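Local coordinates for UDP-N-acetylmuramate--L-alanine ligase (Thermotoga maritima, PDB 1J6U), which joins L-alanine to UDP-N-acetylmuramate at the expense of ATP, a cytoplasmic step in making the peptidoglycan of the cell wall, at residues Glu99-Tyr104 / Glu172-Phe177; Lys110-Glu115 / Tyr159-Gly164; Gly149-Leu154 / Glu304-Val309; Ile353-Gln358 / Lys374-Ala379. One frame throughout, in Å; residues are numbered along the deposited sequence.

Interaction 1: residues Glu99-Tyr104 / Glu172-Phe177; sequences ENRLHY and ESEEFF
Arg-101 and Glu-174 form the charged part of this contact, a salt bridge in which NH1 of Arg-101 donates to OE1 of Glu-174 at 3.2 Å with an N-H...O angle of 162°. The Arg-101 chain leaves with CG anti to the backbone N and bends at chi3, which turns NH1 to the carboxylate. The carboxylate oxygen lies at the edge of the guanidinium, close to its plane, whereas NH1 stands above the carboxylate plane; the two flat groups are turned 69° apart. A water adds a second link: it accepts from the backbone N of Leu-102 at 2.7 Å and donates weakly to OE2 of Glu-174. An alanine in place of Glu-174 would probably leave the Arg-101 guanidinium without this counter-charge and the water without its acceptor on the loop. The contact joins the start of helix 101-112, just after the edge strand of the N-terminal Rossmann-like sheet, to the loop following strand 166-170 of the central ATPase domain. Apolar packing continues it: CD1 of Leu-102 sits at the edge of the Phe-176 ring, 3.8 Å from CD2, while CG rests against the Glu-174 carboxylate. The His-103 and Phe-176 rings meet obliquely, planes at 38°.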
loop_
_atom_site.group_PDB
_atom_site.type_symbol
_atom_site.label_atom_id
_atom_site.label_comp_id
_atom_site.label_asym_id
_atom_site.label_seq_id
_atom_site.Cartn_x
_atom_site.Cartn_y
_atom_site.Cartn_z
ATOM N N GLU A 99 23.432 8.176 -0.113
ATOM C CA GLU A 99 22.517 8.123 0.990
ATOM C C GLU A 99 21.437 7.090 0.803
ATOM O O GLU A 99 21.120 6.700 -0.333
ATOM C CB GLU A 99 21.923 9.485 1.219
ATOM C CG GLU A 99 21.876 9.763 2.673
ATOM C CD GLU A 99 22.017 11.215 2.937
ATOM O OE1 GLU A 99 22.909 11.822 2.290
ATOM O OE2 GLU A 99 21.243 11.731 3.783
ATOM N N ASN A 100 20.915 6.619 1.934
ATOM C CA ASN A 100 19.840 5.626 1.964
ATOM C C ASN A 100 18.477 6.299 1.978
ATOM O O ASN A 100 18.283 7.313 2.651
ATOM C CB ASN A 100 20.014 4.718 3.175
ATOM C CG ASN A 100 21.251 3.817 3.033
ATOM O OD1 ASN A 100 21.361 3.051 2.069
ATOM N ND2 ASN A 100 22.187 3.923 3.973
ATOM N N ARG A 101 17.555 5.739 1.200
ATOM C CA ARG A 101 16.190 6.232 1.058
ATOM C C ARG A 101 15.557 6.797 2.345
ATOM O O ARG A 101 15.288 7.996 2.429
ATOM C CB ARG A 101 15.319 5.101 0.502
ATOM C CG ARG A 101 13.909 5.511 0.032
ATOM C CD ARG A 101 13.112 4.281 -0.473
ATOM N NE ARG A 101 13.152 3.184 0.506
ATOM C CZ ARG A 101 12.940 1.892 0.220
ATOM N NH1 ARG A 101 13.002 0.954 1.178
ATOM N NH2 ARG A 101 12.668 1.523 -1.029
ATOM N N LEU A 102 15.367 5.949 3.354
ATOM C CA LEU A 102 14.694 6.369 4.580
ATOM C C LEU A 102 15.386 7.506 5.241
ATOM O O LEU A 102 14.766 8.516 5.588
ATOM C CB LEU A 102 14.581 5.235 5.589
ATOM C CG LEU A 102 13.194 4.936 6.135
ATOM C CD1 LEU A 102 13.366 4.360 7.518
ATOM C CD2 LEU A 102 12.316 6.200 6.154
ATOM N N HIS A 103 16.684 7.324 5.420
ATOM C CA HIS A 103 17.511 8.333 6.045
ATOM C C HIS A 103 17.413 9.662 5.293
ATOM O O HIS A 103 17.318 10.715 5.904
ATOM C CB HIS A 103 18.965 7.864 6.073
ATOM C CG HIS A 103 19.873 8.825 6.754
ATOM N ND1 HIS A 103 20.102 8.790 8.113
ATOM C CD2 HIS A 103 20.521 9.919 6.288
ATOM C CE1 HIS A 103 20.850 9.824 8.456
ATOM N NE2 HIS A 103 21.117 10.525 7.368
ATOM N N TYR A 104 17.442 9.614 3.966
ATOM C CA TYR A 104 17.360 10.832 3.165
ATOM C C TYR A 104 15.969 11.460 3.316
ATOM O O TYR A 104 15.803 12.685 3.363
ATOM C CB TYR A 104 17.602 10.508 1.704
ATOM C CG TYR A 104 17.563 11.724 0.822
ATOM C CD1 TYR A 104 18.600 12.666 0.850
ATOM C CD2 TYR A 104 16.503 11.926 -0.070
ATOM C CE1 TYR A 104 18.587 13.777 -0.004
ATOM C CE2 TYR A 104 16.477 13.032 -0.913
ATOM C CZ TYR A 104 17.523 13.947 -0.878
ATOM O OH TYR A 104 17.500 15.008 -1.735
ATOM N N GLU A 172 7.765 0.030 8.999
ATOM C CA GLU A 172 8.336 -0.496 10.208
ATOM C C GLU A 172 9.244 -1.679 9.941
ATOM O O GLU A 172 9.519 -2.492 10.836
ATOM C CB GLU A 172 7.237 -0.865 11.226
ATOM C CG GLU A 172 6.007 -1.641 10.718
ATOM C CD GLU A 172 6.326 -3.014 10.163
ATOM O OE1 GLU A 172 6.920 -3.075 9.060
ATOM O OE2 GLU A 172 5.985 -4.026 10.828
ATOM N N SER A 173 9.716 -1.792 8.710
ATOM C CA SER A 173 10.605 -2.901 8.404
ATOM C C SER A 173 11.980 -2.443 8.746
ATOM O O SER A 173 12.805 -3.221 9.189
ATOM C CB SER A 173 10.543 -3.286 6.932
ATOM O OG SER A 173 9.342 -3.980 6.714
ATOM N N GLU A 174 12.225 -1.165 8.534
ATOM C CA GLU A 174 13.527 -0.627 8.842
ATOM C C GLU A 174 13.455 -0.014 10.225
ATOM O O GLU A 174 12.686 0.913 10.455
ATOM C CB GLU A 174 13.927 0.427 7.807
ATOM C CG GLU A 174 13.210 0.243 6.457
ATOM C CD GLU A 174 13.847 1.036 5.302
ATOM O OE1 GLU A 174 13.102 1.406 4.350
ATOM O OE2 GLU A 174 15.086 1.269 5.342
ATOM N N GLU A 175 14.258 -0.550 11.139
ATOM C CA GLU A 175 14.345 -0.068 12.521
ATOM C C GLU A 175 14.458 1.469 12.612
ATOM O O GLU A 175 13.927 2.098 13.543
ATOM C CB GLU A 175 15.559 -0.715 13.193
ATOM C CG GLU A 175 15.671 -0.527 14.700
ATOM C CD GLU A 175 16.900 -1.231 15.265
ATOM O OE1 GLU A 175 16.766 -1.985 16.263
ATOM O OE2 GLU A 175 18.001 -1.023 14.699
ATOM N N PHE A 176 15.140 2.062 11.639
ATOM C CA PHE A 176 15.339 3.516 11.587
ATOM C C PHE A 176 14.032 4.302 11.559
ATOM O O PHE A 176 14.060 5.518 11.672
ATOM C CB PHE A 176 16.139 3.895 10.339
ATOM C CG PHE A 176 16.618 5.329 10.323
ATOM C CD1 PHE A 176 17.661 5.740 11.145
ATOM C CD2 PHE A 176 16.039 6.265 9.461
ATOM C CE1 PHE A 176 18.127 7.068 11.111
ATOM C CE2 PHE A 176 16.489 7.592 9.410
ATOM C CZ PHE A 176 17.541 8.000 10.242
ATOM N N PHE A 177 12.890 3.631 11.393
ATOM C CA PHE A 177 11.640 4.384 11.340
ATOM C C PHE A 177 11.444 5.038 12.681
ATOM O O PHE A 177 10.886 6.131 12.766
ATOM C CB PHE A 177 10.447 3.487 10.969
ATOM C CG PHE A 177 9.814 2.770 12.123
ATOM C CD1 PHE A 177 8.677 3.306 12.756
ATOM C CD2 PHE A 177 10.304 1.543 12.548
ATOM C CE1 PHE A 177 8.032 2.624 13.794
ATOM C CE2 PHE A 177 9.672 0.848 13.585
ATOM C CZ PHE A 177 8.530 1.385 14.216
HETATM O O HOH W 1 16.516 3.547 3.333
#

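Interaction 2: residues Lys110-Glu115 / Tyr159-Gly164; sequences KREKKE and YEKGNG
Lys-114 reaches across to the backbone of Gly-162 and Gly-164, donating from NZ to O of Gly-162 at 2.6 Å and to O of Gly-164 at 2.8 Å. The contact ties the connection between helix 101-112 and strand 116-120, where the N-terminal domain gives way to the central domain, to the loop between the edge strand 159-160 and strand 166-170 of the central mixed sheet. Both carbonyls are met from outside their planes, the ammonium tilted 35° from that of Gly-162 and 30° from that of Gly-164. With CG anti to the carbonyl carbon (chi1 -83°) and the chain extended beyond it, the side chain reaches the other segment and carries its CD and CE alongside the Gly-164 oxygen. A methionine in place of Lys-114 would probably leave both glycine carbonyls without this donor and the loop less firmly held. Farther out, OE1 of Glu-112 forms a salt bridge with NZ of Lys-114 at 3.5 Å, so the ammonium has a nearby negative charge from its own segment. Thr-144 is a further, weak partner of this ammonium and also accepts from the backbone N of Gly-162, while Asn-35 receives a bond from Lys-161. Between Glu-112 and Lys-161 lies a water that donates weakly to OE1 of Glu-112 and accepts from NZ of Lys-161 at 2.9 Å.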
loop_
_atom_site.group_PDB
_atom_site.type_symbol
_atom_site.label_atom_id
_atom_site.label_comp_id
_atom_site.label_asym_id
_atom_site.label_seq_id
_atom_site.Cartn_x
_atom_site.Cartn_y
_atom_site.Cartn_z
ATOM N N LYS A 110 13.124 16.932 7.705
ATOM C CA LYS A 110 13.752 17.960 8.529
ATOM C C LYS A 110 13.799 19.259 7.749
ATOM O O LYS A 110 13.547 20.321 8.299
ATOM C CB LYS A 110 15.169 17.579 8.967
ATOM C CG LYS A 110 15.193 16.615 10.146
ATOM C CD LYS A 110 16.595 16.249 10.626
ATOM C CE LYS A 110 16.540 15.218 11.765
ATOM N NZ LYS A 110 17.838 15.050 12.484
ATOM N N ARG A 111 14.115 19.196 6.465
ATOM C CA ARG A 111 14.137 20.420 5.693
ATOM C C ARG A 111 12.711 20.985 5.559
ATOM O O ARG A 111 12.509 22.194 5.657
ATOM C CB ARG A 111 14.745 20.177 4.310
ATOM C CG ARG A 111 16.262 20.252 4.264
ATOM C CD ARG A 111 16.822 19.814 2.907
ATOM N NE ARG A 111 17.388 18.468 2.980
ATOM C CZ ARG A 111 17.114 17.480 2.127
ATOM N NH1 ARG A 111 16.271 17.662 1.107
ATOM N NH2 ARG A 111 17.676 16.294 2.306
ATOM N N GLU A 112 11.722 20.123 5.335
ATOM C CA GLU A 112 10.339 20.587 5.194
ATOM C C GLU A 112 9.871 21.439 6.373
ATOM O O GLU A 112 9.129 22.396 6.177
ATOM C CB GLU A 112 9.375 19.403 5.038
ATOM C CG GLU A 112 9.188 18.917 3.619
ATOM C CD GLU A 112 8.689 20.004 2.681
ATOM O OE1 GLU A 112 7.637 20.607 2.964
ATOM O OE2 GLU A 112 9.347 20.255 1.650
ATOM N N LYS A 113 10.293 21.080 7.588
ATOM C CA LYS A 113 9.896 21.800 8.800
ATOM C C LYS A 113 8.376 22.041 8.722
ATOM O O LYS A 113 7.886 23.174 8.731
ATOM C CB LYS A 113 10.681 23.125 8.902
ATOM N N LYS A 114 7.626 20.953 8.633
ATOM C CA LYS A 114 6.180 21.045 8.502
ATOM C C LYS A 114 5.459 20.183 9.525
ATOM O O LYS A 114 6.087 19.421 10.245
ATOM C CB LYS A 114 5.779 20.590 7.113
ATOM C CG LYS A 114 5.879 21.633 6.029
ATOM C CD LYS A 114 5.277 21.015 4.759
ATOM C CE LYS A 114 4.999 22.003 3.618
ATOM N NZ LYS A 114 4.189 21.275 2.574
ATOM N N GLU A 115 4.138 20.302 9.594
ATOM C CA GLU A 115 3.372 19.488 10.529
ATOM C C GLU A 115 3.334 18.114 9.873
ATOM O O GLU A 115 2.973 17.987 8.704
ATOM C CB GLU A 115 1.955 20.047 10.666
ATOM C CG GLU A 115 1.062 19.325 11.670
ATOM C CD GLU A 115 -0.407 19.774 11.579
ATOM O OE1 GLU A 115 -0.771 20.538 10.646
ATOM O OE2 GLU A 115 -1.211 19.352 12.440
ATOM N N TYR A 159 2.623 10.522 -4.895
ATOM C CA TYR A 159 3.202 11.762 -4.411
ATOM C C TYR A 159 2.385 12.943 -4.879
ATOM O O TYR A 159 1.741 12.883 -5.929
ATOM C CB TYR A 159 4.624 11.955 -4.934
ATOM C CG TYR A 159 5.173 13.332 -4.593
ATOM C CD1 TYR A 159 5.693 13.590 -3.328
ATOM C CD2 TYR A 159 5.104 14.392 -5.513
ATOM C CE1 TYR A 159 6.139 14.860 -2.977
ATOM C CE2 TYR A 159 5.538 15.668 -5.183
ATOM C CZ TYR A 159 6.062 15.897 -3.904
ATOM O OH TYR A 159 6.522 17.145 -3.532
ATOM N N GLU A 160 2.409 14.004 -4.076
ATOM C CA GLU A 160 1.727 15.257 -4.395
ATOM C C GLU A 160 2.421 16.322 -3.580
ATOM O O GLU A 160 2.714 16.099 -2.408
ATOM C CB GLU A 160 0.243 15.231 -4.004
ATOM C CG GLU A 160 -0.479 16.504 -4.448
ATOM C CD GLU A 160 -1.986 16.344 -4.558
ATOM O OE1 GLU A 160 -2.716 16.784 -3.643
ATOM O OE2 GLU A 160 -2.441 15.769 -5.563
ATOM N N LYS A 161 2.700 17.460 -4.197
ATOM C CA LYS A 161 3.347 18.549 -3.486
ATOM C C LYS A 161 2.274 19.532 -3.043
ATOM O O LYS A 161 1.384 19.880 -3.836
ATOM C CB LYS A 161 4.321 19.300 -4.394
ATOM C CG LYS A 161 5.000 20.442 -3.653
ATOM C CD LYS A 161 6.172 21.039 -4.385
ATOM C CE LYS A 161 7.024 21.898 -3.443
ATOM N NZ LYS A 161 7.631 21.101 -2.313
ATOM N N GLY A 162 2.354 19.975 -1.793
ATOM C CA GLY A 162 1.399 20.953 -1.289
ATOM C C GLY A 162 2.127 21.810 -0.269
ATOM O O GLY A 162 3.236 21.463 0.121
ATOM N N ASN A 163 1.550 22.921 0.170
ATOM C CA ASN A 163 2.235 23.742 1.172
ATOM C C ASN A 163 1.694 23.484 2.583
ATOM O O ASN A 163 2.236 24.001 3.556
ATOM C CB ASN A 163 2.122 25.219 0.808
ATOM C CG ASN A 163 0.698 25.645 0.583
ATOM O OD1 ASN A 163 -0.101 24.884 0.044
ATOM N ND2 ASN A 163 0.365 26.872 0.983
ATOM N N GLY A 164 0.641 22.667 2.675
ATOM C CA GLY A 164 0.056 22.319 3.955
ATOM C C GLY A 164 0.950 21.363 4.715
ATOM O O GLY A 164 2.167 21.397 4.562
HETATM O O HOH W 2 6.539 20.060 0.153
#

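Interaction 3: residues Gly149-Leu154 / Glu304-Val309; sequences GIMDSL and EEFRGV
Ile-150 and Val-309 bring the two backbones together: CA of Val-309 makes a C-H...O contact with O of Ile-150 at 3.4 Å, and the chains come nearest between Met-151 and Val-309, whose CA atoms are 4.9 Å apart. The loop after strand 144-146 of the central domain here meets the connection leaving helix 296-305 towards the C-terminal domain. A type I beta turn runs from Met-151 to Leu-154. At Gly-308, the positive phi would jam a CB against the preceding carbonyl, a conformation that only a residue without a side chain adopts easily. Gly-149 meets CG1 of Val-309 through its CA at 3.9 Å, where a CB would clash with that methyl. Val-309 carries CG1 anti to its backbone N (chi1 176°), which brings the methyl against N and O of Ile-150. Met-151, a selenomethionine, makes a Met-aromatic contact: its selenium approaches the edge of the Phe-306 ring, 78° off the ring normal. Ala-130 of helix 125-138, whose first turn carries the end of the predicted ATP-binding segment, touches Met-151, Phe-306 and Val-309. On the polar side, a water accepts from the backbone N of Asp-152 and donates to O of Gly-308 at 2.8 Å.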
loop_
_atom_site.group_PDB
_atom_site.type_symbol
_atom_site.label_atom_id
_atom_site.label_comp_id
_atom_site.label_asym_id
_atom_site.label_seq_id
_atom_site.Cartn_x
_atom_site.Cartn_y
_atom_site.Cartn_z
ATOM N N GLY A 149 1.805 3.756 -2.507
ATOM C CA GLY A 149 0.883 3.088 -3.395
ATOM C C GLY A 149 0.360 4.149 -4.322
ATOM O O GLY A 149 0.791 5.297 -4.220
ATOM N N ILE A 150 -0.528 3.791 -5.246
ATOM C CA ILE A 150 -1.034 4.792 -6.146
ATOM C C ILE A 150 -2.484 5.190 -5.836
ATOM O O ILE A 150 -3.380 4.343 -5.722
ATOM C CB ILE A 150 -0.969 4.319 -7.616
ATOM C CG1 ILE A 150 0.474 4.023 -8.017
ATOM C CG2 ILE A 150 -1.582 5.403 -8.531
ATOM C CD1 ILE A 150 1.394 5.236 -7.953
HETATM N N MSE A 151 -2.708 6.488 -5.707
HETATM C CA MSE A 151 -4.053 6.995 -5.483
HETATM C C MSE A 151 -4.276 8.018 -6.565
HETATM O O MSE A 151 -3.587 9.023 -6.626
HETATM C CB MSE A 151 -4.212 7.656 -4.114
HETATM C CG MSE A 151 -5.593 8.283 -3.968
HETATM SE SE MSE A 151 -6.162 8.567 -2.126
HETATM C CE MSE A 151 -5.037 10.079 -1.697
ATOM N N ASP A 152 -5.259 7.772 -7.409
ATOM C CA ASP A 152 -5.529 8.664 -8.523
ATOM C C ASP A 152 -5.752 10.123 -8.250
ATOM O O ASP A 152 -5.434 10.969 -9.087
ATOM C CB ASP A 152 -6.675 8.099 -9.342
ATOM C CG ASP A 152 -6.330 6.744 -9.891
ATOM O OD1 ASP A 152 -5.172 6.609 -10.359
ATOM O OD2 ASP A 152 -7.184 5.826 -9.842
ATOM N N SER A 153 -6.284 10.425 -7.078
ATOM C CA SER A 153 -6.553 11.799 -6.707
ATOM C C SER A 153 -5.241 12.558 -6.472
ATOM O O SER A 153 -5.233 13.789 -6.458
ATOM C CB SER A 153 -7.420 11.812 -5.453
ATOM O OG SER A 153 -6.705 11.262 -4.362
ATOM N N LEU A 154 -4.137 11.833 -6.278
ATOM C CA LEU A 154 -2.820 12.473 -6.096
ATOM C C LEU A 154 -2.220 12.878 -7.438
ATOM O O LEU A 154 -2.166 12.075 -8.369
ATOM C CB LEU A 154 -1.866 11.524 -5.417
ATOM C CG LEU A 154 -2.226 11.158 -4.006
ATOM C CD1 LEU A 154 -1.066 10.382 -3.359
ATOM C CD2 LEU A 154 -2.513 12.470 -3.286
ATOM N N GLU A 304 -16.206 8.971 2.841
ATOM C CA GLU A 304 -17.195 8.276 2.048
ATOM C C GLU A 304 -16.786 8.268 0.570
ATOM O O GLU A 304 -17.025 7.308 -0.137
ATOM C CB GLU A 304 -18.565 8.924 2.226
ATOM C CG GLU A 304 -19.620 8.286 1.373
ATOM C CD GLU A 304 -21.014 8.600 1.841
ATOM O OE1 GLU A 304 -21.254 9.757 2.262
ATOM O OE2 GLU A 304 -21.870 7.685 1.774
ATOM N N GLU A 305 -16.130 9.329 0.138
ATOM C CA GLU A 305 -15.691 9.480 -1.237
ATOM C C GLU A 305 -14.324 8.848 -1.574
ATOM O O GLU A 305 -13.970 8.749 -2.723
ATOM C CB GLU A 305 -15.659 10.982 -1.578
ATOM C CG GLU A 305 -17.047 11.606 -1.858
ATOM C CD GLU A 305 -17.023 13.156 -1.891
ATOM O OE1 GLU A 305 -15.937 13.736 -2.145
ATOM O OE2 GLU A 305 -18.093 13.792 -1.676
ATOM N N PHE A 306 -13.577 8.423 -0.570
ATOM C CA PHE A 306 -12.253 7.867 -0.758
ATOM C C PHE A 306 -12.312 6.763 -1.773
ATOM O O PHE A 306 -13.075 5.847 -1.590
ATOM C CB PHE A 306 -11.760 7.310 0.557
ATOM C CG PHE A 306 -10.454 6.629 0.465
ATOM C CD1 PHE A 306 -9.319 7.321 0.013
ATOM C CD2 PHE A 306 -10.338 5.306 0.865
ATOM C CE1 PHE A 306 -8.104 6.688 -0.032
ATOM C CE2 PHE A 306 -9.124 4.662 0.831
ATOM C CZ PHE A 306 -7.996 5.353 0.378
ATOM N N ARG A 307 -11.492 6.834 -2.824
ATOM C CA ARG A 307 -11.553 5.827 -3.870
ATOM C C ARG A 307 -10.624 4.633 -3.778
ATOM O O ARG A 307 -10.746 3.683 -4.548
ATOM C CB ARG A 307 -11.518 6.503 -5.248
ATOM C CG ARG A 307 -12.865 7.220 -5.512
ATOM C CD ARG A 307 -12.981 7.962 -6.843
ATOM N N GLY A 308 -9.750 4.644 -2.786
ATOM C CA GLY A 308 -8.878 3.501 -2.574
ATOM C C GLY A 308 -7.536 3.650 -3.238
ATOM O O GLY A 308 -7.275 4.605 -3.993
ATOM N N VAL A 309 -6.678 2.692 -2.956
ATOM C CA VAL A 309 -5.333 2.685 -3.508
ATOM C C VAL A 309 -5.241 1.547 -4.473
ATOM O O VAL A 309 -5.764 0.472 -4.168
ATOM C CB VAL A 309 -4.320 2.398 -2.433
ATOM C CG1 VAL A 309 -2.877 2.303 -3.052
ATOM C CG2 VAL A 309 -4.437 3.449 -1.377
HETATM O O HOH W 3 -7.683 5.937 -6.428
#

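Interaction 4: residues Ile353-Gln358 / Lys374-Ala379; sequences IVVIFQ and KALQLA
Val-355 and Ala-379 make the tight end of this contact, with CG2 of Val-355 only 3.4 Å from CB of Ala-379, closer than carbon atoms usually approach. The same CB lies 3.8 Å from O of Ile-353. CG2 faces the alanine while the other valine methyl, CG1, anti to the backbone N (chi1 -177°), meets CD2 of Leu-376 at 3.8 Å. One branched residue thus touches both Leu-376 and Ala-379, the first and last residues of a type I turn. Packing is looser at Phe-357, whose CD2 is 4.3 Å from CD1 of Leu-376, the methyl standing obliquely to the ring. On the outer side of the turn, Leu-378 is exposed and adds almost nothing. The strand 352-357 belongs to the mixed sheet of the C-terminal domain, and the segments are part of a right-handed beta-alpha-beta crossover to the parallel neighbour 381-384. Helix 334-347 completes the apolar layer: its Leu-341 touches Val-355, and its Ile-337 touches both Phe-357 and Leu-376. Since the side chains that meet across the contact are all hydrocarbon, the join depends on fit and exclusion of water, while polar pairing runs alongside through the backbone, as where N of Ile-353 bonds to the Asp-380 side chain.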
loop_
_atom_site.group_PDB
_atom_site.type_symbol
_atom_site.label_atom_id
_atom_site.label_comp_id
_atom_site.label_asym_id
_atom_site.label_seq_id
_atom_site.Cartn_x
_atom_site.Cartn_y
_atom_site.Cartn_z
ATOM N N ILE A 353 -16.863 -15.952 -8.513
ATOM C CA ILE A 353 -15.579 -15.393 -8.108
ATOM C C ILE A 353 -14.456 -16.263 -8.631
ATOM O O ILE A 353 -14.364 -17.458 -8.285
ATOM C CB ILE A 353 -15.437 -15.315 -6.583
ATOM C CG1 ILE A 353 -16.617 -14.555 -5.999
ATOM C CG2 ILE A 353 -14.145 -14.582 -6.227
ATOM C CD1 ILE A 353 -16.797 -13.189 -6.603
ATOM N N VAL A 354 -13.616 -15.663 -9.473
ATOM C CA VAL A 354 -12.482 -16.356 -10.076
ATOM C C VAL A 354 -11.167 -15.722 -9.640
ATOM O O VAL A 354 -10.911 -14.544 -9.908
ATOM C CB VAL A 354 -12.530 -16.295 -11.597
ATOM C CG1 VAL A 354 -11.288 -16.934 -12.152
ATOM C CG2 VAL A 354 -13.775 -17.001 -12.101
ATOM N N VAL A 355 -10.346 -16.504 -8.953
ATOM C CA VAL A 355 -9.061 -16.018 -8.490
ATOM C C VAL A 355 -7.927 -16.549 -9.356
ATOM O O VAL A 355 -7.828 -17.746 -9.598
ATOM C CB VAL A 355 -8.795 -16.439 -7.062
ATOM C CG1 VAL A 355 -7.476 -15.848 -6.576
ATOM C CG2 VAL A 355 -9.925 -15.998 -6.197
ATOM N N ILE A 356 -7.118 -15.628 -9.857
ATOM C CA ILE A 356 -5.934 -15.920 -10.631
ATOM C C ILE A 356 -4.852 -15.443 -9.640
ATOM O O ILE A 356 -4.629 -14.237 -9.450
ATOM C CB ILE A 356 -5.890 -15.084 -11.910
ATOM C CG1 ILE A 356 -7.095 -15.442 -12.794
ATOM C CG2 ILE A 356 -4.583 -15.354 -12.642
ATOM C CD1 ILE A 356 -8.245 -14.467 -12.671
ATOM N N PHE A 357 -4.199 -16.396 -8.994
ATOM C CA PHE A 357 -3.222 -16.090 -7.969
ATOM C C PHE A 357 -1.773 -16.396 -8.270
ATOM O O PHE A 357 -1.423 -17.537 -8.567
ATOM C CB PHE A 357 -3.637 -16.835 -6.707
ATOM C CG PHE A 357 -2.648 -16.744 -5.582
ATOM C CD1 PHE A 357 -2.218 -15.510 -5.111
ATOM C CD2 PHE A 357 -2.202 -17.897 -4.944
ATOM C CE1 PHE A 357 -1.357 -15.427 -4.011
ATOM C CE2 PHE A 357 -1.349 -17.826 -3.852
ATOM C CZ PHE A 357 -0.926 -16.589 -3.383
ATOM N N GLN A 358 -0.927 -15.381 -8.165
ATOM C CA GLN A 358 0.507 -15.554 -8.385
ATOM C C GLN A 358 1.147 -15.521 -6.997
ATOM O O GLN A 358 1.279 -14.462 -6.420
ATOM C CB GLN A 358 1.042 -14.420 -9.254
ATOM C CG GLN A 358 2.565 -14.372 -9.393
ATOM C CD GLN A 358 3.041 -13.140 -10.157
ATOM O OE1 GLN A 358 2.775 -11.995 -9.758
ATOM N NE2 GLN A 358 3.752 -13.368 -11.258
ATOM N N LYS A 374 -6.726 -23.622 1.653
ATOM C CA LYS A 374 -7.878 -23.427 2.526
ATOM C C LYS A 374 -8.387 -21.992 2.383
ATOM O O LYS A 374 -9.578 -21.737 2.521
ATOM C CB LYS A 374 -7.511 -23.735 3.981
ATOM N N ALA A 375 -7.490 -21.060 2.069
ATOM C CA ALA A 375 -7.873 -19.656 1.912
ATOM C C ALA A 375 -8.630 -19.407 0.596
ATOM O O ALA A 375 -9.512 -18.555 0.515
ATOM C CB ALA A 375 -6.622 -18.762 1.961
ATOM N N LEU A 376 -8.263 -20.150 -0.435
ATOM C CA LEU A 376 -8.870 -19.986 -1.729
ATOM C C LEU A 376 -10.140 -20.783 -1.898
ATOM O O LEU A 376 -10.842 -20.611 -2.875
ATOM C CB LEU A 376 -7.871 -20.376 -2.780
ATOM C CG LEU A 376 -6.640 -19.483 -2.809
ATOM C CD1 LEU A 376 -5.493 -20.245 -3.444
ATOM C CD2 LEU A 376 -6.933 -18.212 -3.588
ATOM N N GLN A 377 -10.444 -21.644 -0.937
ATOM C CA GLN A 377 -11.638 -22.471 -1.017
ATOM C C GLN A 377 -12.886 -21.635 -1.340
ATOM O O GLN A 377 -13.762 -22.090 -2.066
ATOM C CB GLN A 377 -11.841 -23.259 0.294
ATOM N N LEU A 378 -12.964 -20.419 -0.813
ATOM C CA LEU A 378 -14.113 -19.558 -1.062
ATOM C C LEU A 378 -14.315 -19.125 -2.538
ATOM O O LEU A 378 -15.415 -18.693 -2.912
ATOM C CB LEU A 378 -14.033 -18.308 -0.161
ATOM C CG LEU A 378 -15.172 -18.015 0.844
ATOM C CD1 LEU A 378 -15.080 -16.560 1.352
ATOM C CD2 LEU A 378 -16.518 -18.221 0.178
ATOM N N ALA A 379 -13.276 -19.216 -3.374
ATOM C CA ALA A 379 -13.426 -18.833 -4.785
ATOM C C ALA A 379 -14.132 -19.930 -5.558
ATOM O O ALA A 379 -14.103 -21.074 -5.156
ATOM C CB ALA A 379 -12.076 -18.563 -5.423
#

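Overall arrangement
From the N terminus, the chain builds the first parallel sheet before strand 98-100 opens interaction 1, whose loop closes at 172-177. Interaction 2, which uses the far end of the same helix 101-112, is nested inside that loop; the two touch through Tyr-104 and Arg-111 and tie the N-terminal domain to the central one at two places. Interaction 3 opens at 149-154, within both loops, and closes only at 304-309, so it crosses interactions 1 and 2; its turn packs on Tyr-159 and Glu-160 of interaction 2. It ties the central domain to the chain heading for the C-terminal domain. There interaction 4 follows in series, a short local closure about 16 Å from interaction 3 at the nearest atoms.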